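Local coordinates for protein 336aa long hypothetical dTDP-glucose 4,6-dehydratase (Pyrococcus horikoshii, PDB 2HUN) that binds NAD in a Rossmann fold and probably converts dTDP-glucose to dTDP-4-keto-6-deoxyglucose, at residues G13-N18 / E221-A226; I35-Y40 / A83-V88; K194-A199 / R259-G264; V254-R259 / Y298-G303. All coordinates share one frame; numbering follows the deposited sequence.

From the N terminus, the chain first lays down 13-18, the glycine-rich start of helix 14-26, then 35-40 at the end of strand 31-36. Contact 2 closes a 42-residue loop when 83-88 returns to 35-40, nested inside the 202-residue loop that contact 1 closes with helix 220-233; both touch NAD. Helix 191-200 lies inside contact 1's loop but pairs with 259-264 beyond it, closing contact 3's 59-residue loop, so contacts 1 and 3 cross. Contact 4 closes a loop of 38 residues and crosses contact 3; the two share R259 and helix 250-260, which they tie to helices 191-200 and 300-313. Y298 links contact 4 back to E221 and D222 of contact 1.

Contact 1: residues G13-N18 / E221-A226; sequences GFIGSN and EDHVRA. With NAD (nicotinamide-adenine-dinucleotide), chain C.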
# COMPACT_ATOMS: atom_id res chain seq x y z
N GLY A 13 18.85 14.70 3.94
CA GLY A 13 17.88 14.90 5.01
C GLY A 13 18.41 14.50 6.38
O GLY A 13 19.58 14.15 6.53
N PHE A 14 17.53 14.55 7.37
CA PHE A 14 17.89 14.23 8.76
C PHE A 14 18.54 12.86 8.95
O PHE A 14 19.72 12.76 9.29
CB PHE A 14 16.63 14.36 9.63
CG PHE A 14 16.77 13.81 11.03
CD1 PHE A 14 17.95 13.94 11.74
CD2 PHE A 14 15.68 13.22 11.66
CE1 PHE A 14 18.05 13.49 13.07
CE2 PHE A 14 15.77 12.76 12.98
CZ PHE A 14 16.96 12.90 13.68
N ILE A 15 17.78 11.80 8.72
CA ILE A 15 18.29 10.45 8.90
C ILE A 15 19.30 10.07 7.83
O ILE A 15 20.29 9.39 8.11
CB ILE A 15 17.14 9.42 8.92
CG1 ILE A 15 16.16 9.79 10.04
CG2 ILE A 15 17.69 8.01 9.14
CD1 ILE A 15 14.89 8.94 10.07
N GLY A 16 19.05 10.50 6.59
CA GLY A 16 19.96 10.19 5.50
C GLY A 16 21.38 10.68 5.78
O GLY A 16 22.34 9.94 5.60
N SER A 17 21.49 11.93 6.22
CA SER A 17 22.80 12.52 6.53
C SER A 17 23.48 11.76 7.65
O SER A 17 24.67 11.47 7.57
CB SER A 17 22.65 13.99 6.92
OG SER A 17 22.34 14.77 5.79
N ASN A 18 22.74 11.46 8.71
CA ASN A 18 23.31 10.71 9.81
C ASN A 18 23.82 9.35 9.32
O ASN A 18 24.88 8.88 9.73
CB ASN A 18 22.26 10.51 10.91
CG ASN A 18 22.22 11.68 11.89
OD1 ASN A 18 23.12 11.85 12.70
ND2 ASN A 18 21.17 12.49 11.80
N GLU A 221 21.24 7.50 15.60
CA GLU A 221 22.37 6.60 15.34
C GLU A 221 21.95 5.13 15.51
O GLU A 221 22.45 4.25 14.79
CB GLU A 221 23.56 6.91 16.25
CG GLU A 221 24.86 6.23 15.80
CD GLU A 221 25.98 6.35 16.82
OE1 GLU A 221 26.26 7.48 17.26
OE2 GLU A 221 26.58 5.31 17.18
N ASP A 222 21.05 4.86 16.46
CA ASP A 222 20.57 3.50 16.69
C ASP A 222 19.73 3.04 15.50
O ASP A 222 19.74 1.87 15.14
CB ASP A 222 19.74 3.42 17.97
CG ASP A 222 20.58 3.09 19.19
OD1 ASP A 222 21.57 2.34 19.04
OD2 ASP A 222 20.24 3.57 20.29
N HIS A 223 18.97 3.97 14.91
CA HIS A 223 18.17 3.64 13.75
C HIS A 223 19.17 3.29 12.65
O HIS A 223 19.04 2.27 11.96
CB HIS A 223 17.31 4.84 13.32
CG HIS A 223 16.49 4.60 12.08
ND1 HIS A 223 16.04 5.62 11.27
CD2 HIS A 223 16.01 3.45 11.54
CE1 HIS A 223 15.34 5.12 10.27
NE2 HIS A 223 15.30 3.80 10.41
N VAL A 224 20.19 4.14 12.50
CA VAL A 224 21.24 3.95 11.51
C VAL A 224 21.91 2.59 11.64
O VAL A 224 22.13 1.90 10.65
CB VAL A 224 22.31 5.07 11.63
CG1 VAL A 224 23.59 4.66 10.94
CG2 VAL A 224 21.78 6.36 10.98
N ARG A 225 22.23 2.20 12.88
CA ARG A 225 22.86 0.91 13.13
C ARG A 225 21.95 -0.23 12.70
O ARG A 225 22.41 -1.23 12.14
CB ARG A 225 23.23 0.78 14.61
CG ARG A 225 24.44 1.64 15.01
CD ARG A 225 24.63 1.71 16.52
NE ARG A 225 25.76 2.58 16.89
CZ ARG A 225 27.04 2.23 16.81
NH1 ARG A 225 27.38 1.02 16.38
NH2 ARG A 225 27.99 3.09 17.16
N ALA A 226 20.65 -0.06 12.95
CA ALA A 226 19.67 -1.06 12.56
C ALA A 226 19.62 -1.18 11.03
O ALA A 226 19.62 -2.29 10.50
CB ALA A 226 18.28 -0.68 13.10
PA NAD C . 13.60 14.62 5.83
O1A NAD C . 12.36 15.34 5.48
O2A NAD C . 14.55 15.24 6.80
O5B NAD C . 14.40 14.37 4.47
C5B NAD C . 13.83 13.72 3.32
C4B NAD C . 14.92 13.83 2.25
O4B NAD C . 14.51 13.17 1.04
C3B NAD C . 15.19 15.32 1.88
O3B NAD C . 16.61 15.57 1.83
C2B NAD C . 14.45 15.48 0.54
O2B NAD C . 14.93 16.50 -0.34
C1B NAD C . 14.55 14.07 -0.05
N9A NAD C . 13.46 13.73 -1.00
C8A NAD C . 12.13 13.80 -0.80
N7A NAD C . 11.50 13.40 -1.90
C5A NAD C . 12.41 13.08 -2.81
C6A NAD C . 12.37 12.61 -4.16
N6A NAD C . 11.24 12.38 -4.81
N1A NAD C . 13.61 12.39 -4.80
C2A NAD C . 14.82 12.63 -4.13
N3A NAD C . 14.86 13.08 -2.87
C4A NAD C . 13.68 13.29 -2.23
O3 NAD C . 13.08 13.31 6.56
PN NAD C . 13.73 12.07 7.29
O1N NAD C . 13.15 12.16 8.66
O2N NAD C . 15.21 12.11 7.24
O5D NAD C . 13.05 10.78 6.60
C5D NAD C . 13.78 9.72 5.97
C4D NAD C . 12.85 8.48 5.83
O4D NAD C . 12.60 7.89 7.11
C3D NAD C . 11.50 8.83 5.19
O3D NAD C . 11.17 7.80 4.22
C2D NAD C . 10.52 8.83 6.40
O2D NAD C . 9.21 8.46 5.97
C1D NAD C . 11.18 7.81 7.32
N1N NAD C . 10.90 7.99 8.76
C2N NAD C . 11.39 9.12 9.50
C3N NAD C . 11.08 9.21 10.87
C7N NAD C . 11.59 10.39 11.74
O7N NAD C . 11.44 10.33 12.97
N7N NAD C . 12.17 11.43 11.15
C4N NAD C . 10.31 8.21 11.50
C5N NAD C . 9.83 7.11 10.76
C6N NAD C . 10.12 6.99 9.39
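I15 and H223 meet at about a right angle, the branched aliphatic side chain of one helix against the imidazole of the other. Methyl CG2 of I15 lies 3.6 Å from H223 ND1, approaching obliquely, while CD1 comes to the imidazole edge, in the ring plane. H223 CG stands anti to the backbone N (chi1 178°), which carries the ring across to helix 14-26. N181 OD1 is hydrogen-bonded to ND1, and with that need met ND1 can sit against the isoleucine methyls, CE1 beside it. Beside this pair, V224 CG2 packs 4.2 Å from N18 CB; valine is short enough to fit between the helix segments, whose axes approach to 9.7 Å and cross at -68°.

Polar contacts run along each helix. N18 ND2 donates to F14 O at 2.9 Å, from above the carbonyl plane, and also bonds P184 O. R225 grips E221 OE2 side-on through NE and NH2, the latter at 2.6 Å.

Here the pyrophosphate is held by backbone amides. F14 N reaches NAD O2A at 3.1 Å in an almost straight bond, and I15 N reaches O2N at 3.0 Å, while I15 CD1 extends to the nicotinamide atom C2N at 3.6 Å. G13, at the N-cap, leaves room for the ribose-phosphate oxygen O5B. Glycines before and within a helix start that faces the pyrophosphate are the signature of the Rossmann dinucleotide-binding turn.

Contact 2: residues I35-Y40 / A83-V88; sequences IDKLGY and AAESHV. With NAD (nicotinamide-adenine-dinucleotide), chain C.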
# COMPACT_ATOMS: atom_id res chain seq x y z
N ILE A 35 21.61 10.79 -3.74
CA ILE A 35 20.70 11.42 -4.68
C ILE A 35 19.61 12.06 -3.84
O ILE A 35 18.93 11.40 -3.05
CB ILE A 35 20.10 10.41 -5.69
CG1 ILE A 35 19.13 11.13 -6.62
CG2 ILE A 35 19.42 9.26 -4.96
CD1 ILE A 35 18.60 10.27 -7.75
N ASP A 36 19.49 13.38 -3.97
CA ASP A 36 18.52 14.13 -3.21
C ASP A 36 18.09 15.26 -4.11
O ASP A 36 18.89 15.87 -4.82
CB ASP A 36 19.14 14.69 -1.93
CG ASP A 36 18.10 15.06 -0.88
OD1 ASP A 36 17.33 16.02 -1.10
OD2 ASP A 36 18.05 14.39 0.17
N LYS A 37 16.81 15.52 -4.05
CA LYS A 37 16.17 16.51 -4.86
C LYS A 37 16.29 17.93 -4.26
O LYS A 37 16.00 18.94 -4.93
CB LYS A 37 14.73 16.02 -4.99
CG LYS A 37 13.83 16.17 -3.76
CD LYS A 37 12.34 15.87 -4.10
CE LYS A 37 11.38 16.44 -3.05
NZ LYS A 37 9.94 16.12 -3.31
N LEU A 38 16.74 17.98 -3.01
CA LEU A 38 16.91 19.23 -2.26
C LEU A 38 15.58 19.95 -2.07
O LEU A 38 15.45 21.13 -2.37
CB LEU A 38 17.91 20.16 -2.95
CG LEU A 38 19.35 19.65 -3.08
CD1 LEU A 38 20.25 20.78 -3.57
CD2 LEU A 38 19.85 19.13 -1.72
N GLY A 39 14.59 19.21 -1.57
CA GLY A 39 13.29 19.79 -1.32
C GLY A 39 13.05 19.92 0.18
O GLY A 39 13.98 20.07 0.96
N TYR A 40 11.78 19.85 0.57
CA TYR A 40 11.41 19.95 1.98
C TYR A 40 12.24 19.03 2.87
O TYR A 40 12.32 17.81 2.64
CB TYR A 40 9.92 19.61 2.15
CG TYR A 40 9.48 19.59 3.60
CD1 TYR A 40 9.23 20.77 4.29
CD2 TYR A 40 9.37 18.39 4.29
CE1 TYR A 40 8.90 20.76 5.65
CE2 TYR A 40 9.04 18.35 5.64
CZ TYR A 40 8.80 19.54 6.31
OH TYR A 40 8.48 19.50 7.65
N ALA A 83 14.55 8.70 0.75
CA ALA A 83 13.81 9.77 0.10
C ALA A 83 12.29 9.66 0.21
O ALA A 83 11.69 8.63 -0.15
CB ALA A 83 14.22 9.88 -1.36
N ALA A 84 11.66 10.73 0.68
CA ALA A 84 10.21 10.76 0.83
C ALA A 84 9.74 12.13 1.31
O ALA A 84 10.54 12.91 1.83
CB ALA A 84 9.76 9.70 1.85
N GLU A 85 8.46 12.41 1.10
CA GLU A 85 7.81 13.64 1.56
C GLU A 85 7.12 13.15 2.83
O GLU A 85 6.35 12.19 2.79
CB GLU A 85 6.77 14.11 0.55
CG GLU A 85 7.33 14.83 -0.67
CD GLU A 85 7.89 16.22 -0.33
OE1 GLU A 85 7.46 16.81 0.68
OE2 GLU A 85 8.74 16.72 -1.09
N SER A 86 7.38 13.80 3.97
CA SER A 86 6.82 13.31 5.23
C SER A 86 6.06 14.27 6.13
O SER A 86 5.83 13.97 7.30
CB SER A 86 7.94 12.68 6.06
OG SER A 86 8.93 13.65 6.36
N HIS A 87 5.65 15.41 5.59
CA HIS A 87 4.94 16.39 6.39
C HIS A 87 3.44 16.12 6.38
O HIS A 87 2.74 16.48 5.44
CB HIS A 87 5.21 17.79 5.84
CG HIS A 87 4.76 18.89 6.73
ND1 HIS A 87 3.42 19.22 6.91
CD2 HIS A 87 5.46 19.76 7.48
CE1 HIS A 87 3.34 20.25 7.72
NE2 HIS A 87 4.56 20.61 8.08
N VAL A 88 2.94 15.49 7.45
CA VAL A 88 1.53 15.13 7.56
C VAL A 88 0.55 16.22 7.10
O VAL A 88 -0.16 16.02 6.13
CB VAL A 88 1.18 14.69 8.99
CG1 VAL A 88 -0.29 14.29 9.06
CG2 VAL A 88 2.06 13.52 9.40
PA NAD C . 13.60 14.62 5.83
O1A NAD C . 12.36 15.34 5.48
O2A NAD C . 14.55 15.24 6.80
O5B NAD C . 14.40 14.37 4.47
C5B NAD C . 13.83 13.72 3.32
C4B NAD C . 14.92 13.83 2.25
O4B NAD C . 14.51 13.17 1.04
C3B NAD C . 15.19 15.32 1.88
O3B NAD C . 16.61 15.57 1.83
C2B NAD C . 14.45 15.48 0.54
O2B NAD C . 14.93 16.50 -0.34
C1B NAD C . 14.55 14.07 -0.05
N9A NAD C . 13.46 13.73 -1.00
C8A NAD C . 12.13 13.80 -0.80
N7A NAD C . 11.50 13.40 -1.90
C5A NAD C . 12.41 13.08 -2.81
C6A NAD C . 12.37 12.61 -4.16
N6A NAD C . 11.24 12.38 -4.81
N1A NAD C . 13.61 12.39 -4.80
C2A NAD C . 14.82 12.63 -4.13
N3A NAD C . 14.86 13.08 -2.87
C4A NAD C . 13.68 13.29 -2.23
O3 NAD C . 13.08 13.31 6.56
PN NAD C . 13.73 12.07 7.29
O1N NAD C . 13.15 12.16 8.66
O2N NAD C . 15.21 12.11 7.24
O5D NAD C . 13.05 10.78 6.60
C5D NAD C . 13.78 9.72 5.97
C4D NAD C . 12.85 8.48 5.83
O4D NAD C . 12.60 7.89 7.11
C3D NAD C . 11.50 8.83 5.19
O3D NAD C . 11.17 7.80 4.22
C2D NAD C . 10.52 8.83 6.40
O2D NAD C . 9.21 8.46 5.97
C1D NAD C . 11.18 7.81 7.32
N1N NAD C . 10.90 7.99 8.76
C2N NAD C . 11.39 9.12 9.50
C3N NAD C . 11.08 9.21 10.87
C7N NAD C . 11.59 10.39 11.74
O7N NAD C . 11.44 10.33 12.97
N7N NAD C . 12.17 11.43 11.15
C4N NAD C . 10.31 8.21 11.50
C5N NAD C . 9.83 7.11 10.76
C6N NAD C . 10.12 6.99 9.39
O HOH W 1 9.63 19.38 -1.42
O HOH W 2 10.92 16.08 0.57
O HOH W 3 8.98 16.36 8.46
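The adenosine half of the NAD site lies between these two segments, and K37 and E85 join them along the adenine. K37 NZ donates to E85 OE2 at 2.6 Å, a salt bridge using the anti lone pair of the carboxylate. The extended lysine chain brings its methylenes against the adenine, while the bend of E85 at chi2 (-71°) turns its acid toward the amine. Water 1 also ties E85 OE2 to Y40 N, and R90 holds the other oxygen, OE1.

Y40 and H87 form an offset edge-to-face pair: the imidazole edge is turned to the phenol face, with planes at 84°. Y40 OH lies in the plane of the imidazole, 3.0 Å from H87 CD2, and H87 ND1 caps R90 N.

D36 suits a ribose: OD1 accepts from NAD O2B at 2.6 Å, OD2 accepts from O3B, and OD1 also takes L38 N in an Asx turn. G39 N then donates to O2B.

D36 closes strand 31-36, which pairs with strands 5-9 and 56-60, while 83-88 leaves strand 78-81 to enter helix 88-93, with helix 96-116 packed against E85.

Contact 3: residues K194-A199 / R259-G264; sequences KTIIRA and RLMGKG
M261 does most of the bridging here, and its thioether is bent at chi3 (98°), away from the usual staggered positions. The kink lays the end of the chain along helix 191-200: SD sits 3.9 Å from A199 CB, while the terminal methyl CE comes to I196, 3.7 Å from its CG2 and 3.4 Å from its backbone O. I196 and M261 cross at about a right angle, so the methionine meets the isoleucine branch with its tip instead of running beside it. Each residue type fits. Methionine is long and unbranched, able to cover the gap between backbones whose nearest CA atoms, those of I196 and M261, are 8.1 Å apart; alanine, one turn along from I196, is small enough to let the sulfur settle close to the helix.

The segment carrying M261 begins in the last turn of helix 250-260, which ends in a Schellman motif. G262 is its C-prime residue, with the positive phi (60°) that glycine adopts most readily; G262 N donates to R259 O at 2.8 Å, and K263 N to L258 O. Beyond the turn at G262, K263 faces helix 191-200 as M261 does just before it.

K263 adds a looser contact at the rim, where its aliphatic CE approaches A199 O at 3.6 Å. Around them, I196 and A199 also pack on I257 and L258 of helix 250-260, T307 of helix 300-313 touches I196, and M261 leans on I308 of that same helix.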
# COMPACT_ATOMS: atom_id res chain seq x y z
N LYS A 194 13.50 21.75 19.42
CA LYS A 194 12.83 22.97 19.85
C LYS A 194 12.98 23.17 21.36
O LYS A 194 13.29 24.27 21.82
CB LYS A 194 11.34 22.91 19.50
CG LYS A 194 10.55 24.16 19.90
CD LYS A 194 9.05 23.97 19.74
CE LYS A 194 8.54 22.78 20.55
NZ LYS A 194 8.97 22.81 21.99
N THR A 195 12.77 22.10 22.12
CA THR A 195 12.89 22.16 23.57
C THR A 195 14.30 22.56 24.02
O THR A 195 14.45 23.43 24.87
CB THR A 195 12.52 20.82 24.23
OG1 THR A 195 11.17 20.47 23.88
CG2 THR A 195 12.64 20.91 25.74
N ILE A 196 15.32 21.92 23.45
CA ILE A 196 16.70 22.23 23.81
C ILE A 196 17.03 23.69 23.50
O ILE A 196 17.55 24.41 24.35
CB ILE A 196 17.69 21.33 23.04
CG1 ILE A 196 17.51 19.87 23.46
CG2 ILE A 196 19.12 21.78 23.30
CD1 ILE A 196 18.24 18.89 22.58
N ILE A 197 16.74 24.10 22.27
CA ILE A 197 17.00 25.47 21.83
C ILE A 197 16.32 26.50 22.73
O ILE A 197 16.98 27.40 23.28
CB ILE A 197 16.52 25.67 20.38
CG1 ILE A 197 17.44 24.88 19.43
CG2 ILE A 197 16.51 27.15 20.02
CD1 ILE A 197 16.98 24.87 17.99
N ARG A 198 15.01 26.38 22.90
CA ARG A 198 14.27 27.32 23.73
C ARG A 198 14.75 27.34 25.18
O ARG A 198 14.86 28.41 25.78
CB ARG A 198 12.77 27.00 23.69
CG ARG A 198 12.10 27.35 22.36
CD ARG A 198 10.63 26.92 22.35
NE ARG A 198 9.81 27.69 23.29
CZ ARG A 198 9.33 28.90 23.05
NH1 ARG A 198 9.58 29.51 21.90
NH2 ARG A 198 8.60 29.52 23.97
N ALA A 199 15.04 26.18 25.75
CA ALA A 199 15.49 26.10 27.13
C ALA A 199 16.85 26.79 27.30
O ALA A 199 17.09 27.45 28.31
CB ALA A 199 15.58 24.65 27.58
N ARG A 259 16.31 18.30 32.91
CA ARG A 259 17.18 17.71 33.92
C ARG A 259 18.58 17.54 33.35
O ARG A 259 19.56 17.96 33.96
CB ARG A 259 16.64 16.34 34.36
CG ARG A 259 17.69 15.46 35.03
CD ARG A 259 17.08 14.24 35.70
NE ARG A 259 16.44 13.31 34.77
CZ ARG A 259 17.09 12.43 34.01
NH1 ARG A 259 18.41 12.35 34.06
NH2 ARG A 259 16.41 11.62 33.21
N LEU A 260 18.66 16.95 32.16
CA LEU A 260 19.95 16.71 31.52
C LEU A 260 20.66 17.98 31.08
O LEU A 260 21.85 17.95 30.75
CB LEU A 260 19.77 15.75 30.34
CG LEU A 260 19.36 14.33 30.76
CD1 LEU A 260 19.07 13.47 29.54
CD2 LEU A 260 20.47 13.72 31.61
N MET A 261 19.93 19.09 31.06
CA MET A 261 20.53 20.36 30.70
C MET A 261 20.92 21.06 32.00
O MET A 261 21.19 22.26 32.03
CB MET A 261 19.54 21.21 29.90
CG MET A 261 19.45 20.84 28.43
SD MET A 261 18.32 21.88 27.47
CE MET A 261 19.47 23.03 26.73
N GLY A 262 20.94 20.28 33.08
CA GLY A 262 21.29 20.80 34.39
C GLY A 262 20.38 21.91 34.87
O GLY A 262 20.80 22.80 35.61
N LYS A 263 19.11 21.84 34.46
CA LYS A 263 18.15 22.87 34.84
C LYS A 263 16.99 22.39 35.69
O LYS A 263 16.89 21.22 36.06
CB LYS A 263 17.58 23.54 33.59
CG LYS A 263 18.60 24.21 32.71
CD LYS A 263 17.94 25.09 31.67
CE LYS A 263 18.95 26.08 31.10
NZ LYS A 263 19.66 26.79 32.21
N GLY A 264 16.11 23.34 35.99
CA GLY A 264 14.93 23.07 36.77
C GLY A 264 13.74 23.00 35.84
O GLY A 264 13.88 23.18 34.64

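Contact 4: residues V254-R259 / Y298-G303; sequences VKIILR and YTFDEG
R259 and D301 form a salt bridge between helix 250-260 and the first turn of helix 300-313, a turn stabilised by a capping box. The guanidinium reaches the carboxylate end-on: NH1 and NH2 both donate to D301 OD2, each at 3.0 Å, from the same face and on the syn side, about 20° out of the carboxylate plane. The acceptor lies in the guanidinium plane, and OD1 receives only a weak bond from NH2, so most of the grip falls on one oxygen. Arginine suits this exposed position because its flat guanidinium can present two N-H groups to one carboxylate; the bend at chi3 (64°) turns it toward D301.

Beneath the salt bridge, I256 and F300 give the apolar part: I256 CD1 comes to the ring edge, 3.8 Å from F300 CE2. F300 also meets the ring of Y182.

At the helix start, T299 is the N-cap; just before it, Y298 N and OH bond D222 OD2 and E221 OE2. T299 OG1 accepts from E302 N at 3.2 Å, and E302 reciprocates through its carboxylate, so side chains satisfy both amides: T299 N donates to E302 OE1 at 2.9 Å, entering on its anti lone pair.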
# COMPACT_ATOMS: atom_id res chain seq x y z
N VAL A 254 10.24 16.44 27.86
CA VAL A 254 10.66 17.75 28.31
C VAL A 254 11.31 17.72 29.70
O VAL A 254 12.37 18.32 29.90
CB VAL A 254 9.48 18.74 28.32
CG1 VAL A 254 9.86 20.02 29.04
CG2 VAL A 254 9.07 19.05 26.88
N LYS A 255 10.70 17.03 30.65
CA LYS A 255 11.27 16.94 31.99
C LYS A 255 12.68 16.36 31.98
O LYS A 255 13.55 16.80 32.73
CB LYS A 255 10.39 16.08 32.91
CG LYS A 255 9.22 16.82 33.55
CD LYS A 255 8.43 15.90 34.48
CE LYS A 255 7.12 16.54 34.92
NZ LYS A 255 6.33 15.63 35.80
N ILE A 256 12.91 15.36 31.13
CA ILE A 256 14.22 14.73 31.05
C ILE A 256 15.24 15.65 30.37
O ILE A 256 16.40 15.71 30.78
CB ILE A 256 14.12 13.38 30.30
CG1 ILE A 256 13.38 12.37 31.19
CG2 ILE A 256 15.51 12.86 29.94
CD1 ILE A 256 13.12 11.03 30.53
N ILE A 257 14.81 16.37 29.34
CA ILE A 257 15.70 17.29 28.64
C ILE A 257 16.20 18.38 29.59
O ILE A 257 17.39 18.70 29.62
CB ILE A 257 14.98 17.96 27.44
CG1 ILE A 257 14.75 16.94 26.33
CG2 ILE A 257 15.81 19.15 26.93
CD1 ILE A 257 13.99 17.47 25.14
N LEU A 258 15.29 18.94 30.37
CA LEU A 258 15.64 19.99 31.31
C LEU A 258 16.60 19.47 32.37
O LEU A 258 17.60 20.13 32.68
CB LEU A 258 14.38 20.55 31.97
CG LEU A 258 13.40 21.17 30.97
CD1 LEU A 258 12.21 21.75 31.70
CD2 LEU A 258 14.11 22.24 30.16
N ARG A 259 16.31 18.30 32.91
CA ARG A 259 17.18 17.71 33.92
C ARG A 259 18.58 17.54 33.35
O ARG A 259 19.56 17.96 33.96
CB ARG A 259 16.64 16.34 34.36
CG ARG A 259 17.69 15.46 35.03
CD ARG A 259 17.08 14.24 35.70
NE ARG A 259 16.44 13.31 34.77
CZ ARG A 259 17.09 12.43 34.01
NH1 ARG A 259 18.41 12.35 34.06
NH2 ARG A 259 16.41 11.62 33.21
N TYR A 298 22.20 3.06 22.86
CA TYR A 298 22.06 4.17 23.80
C TYR A 298 20.71 4.15 24.51
O TYR A 298 19.70 3.76 23.92
CB TYR A 298 22.18 5.50 23.04
CG TYR A 298 23.39 5.62 22.15
CD1 TYR A 298 24.67 5.83 22.68
CD2 TYR A 298 23.27 5.52 20.76
CE1 TYR A 298 25.79 5.93 21.86
CE2 TYR A 298 24.38 5.62 19.93
CZ TYR A 298 25.63 5.82 20.48
OH TYR A 298 26.73 5.91 19.65
N THR A 299 20.70 4.57 25.77
CA THR A 299 19.45 4.65 26.52
C THR A 299 18.86 6.00 26.11
O THR A 299 19.53 6.77 25.43
CB THR A 299 19.69 4.65 28.04
OG1 THR A 299 20.53 5.76 28.39
CG2 THR A 299 20.35 3.36 28.48
N PHE A 300 17.62 6.27 26.49
CA PHE A 300 17.01 7.55 26.14
C PHE A 300 17.84 8.69 26.72
O PHE A 300 18.08 9.70 26.05
CB PHE A 300 15.58 7.62 26.66
CG PHE A 300 14.85 8.86 26.23
CD1 PHE A 300 14.58 9.10 24.89
CD2 PHE A 300 14.43 9.79 27.17
CE1 PHE A 300 13.92 10.26 24.49
CE2 PHE A 300 13.76 10.95 26.78
CZ PHE A 300 13.50 11.18 25.43
N ASP A 301 18.29 8.52 27.97
CA ASP A 301 19.10 9.53 28.65
C ASP A 301 20.41 9.81 27.92
O ASP A 301 20.82 10.97 27.78
CB ASP A 301 19.42 9.07 30.07
CG ASP A 301 18.36 9.51 31.07
OD1 ASP A 301 17.16 9.26 30.83
OD2 ASP A 301 18.74 10.09 32.11
N GLU A 302 21.07 8.76 27.46
CA GLU A 302 22.33 8.92 26.75
C GLU A 302 22.10 9.61 25.41
O GLU A 302 22.87 10.47 25.00
CB GLU A 302 23.01 7.56 26.54
CG GLU A 302 23.44 6.88 27.84
CD GLU A 302 24.04 5.50 27.60
OE1 GLU A 302 23.38 4.67 26.96
OE2 GLU A 302 25.17 5.25 28.07
N GLY A 303 21.01 9.23 24.74
CA GLY A 303 20.70 9.81 23.44
C GLY A 303 20.32 11.27 23.52
O GLY A 303 20.66 12.06 22.63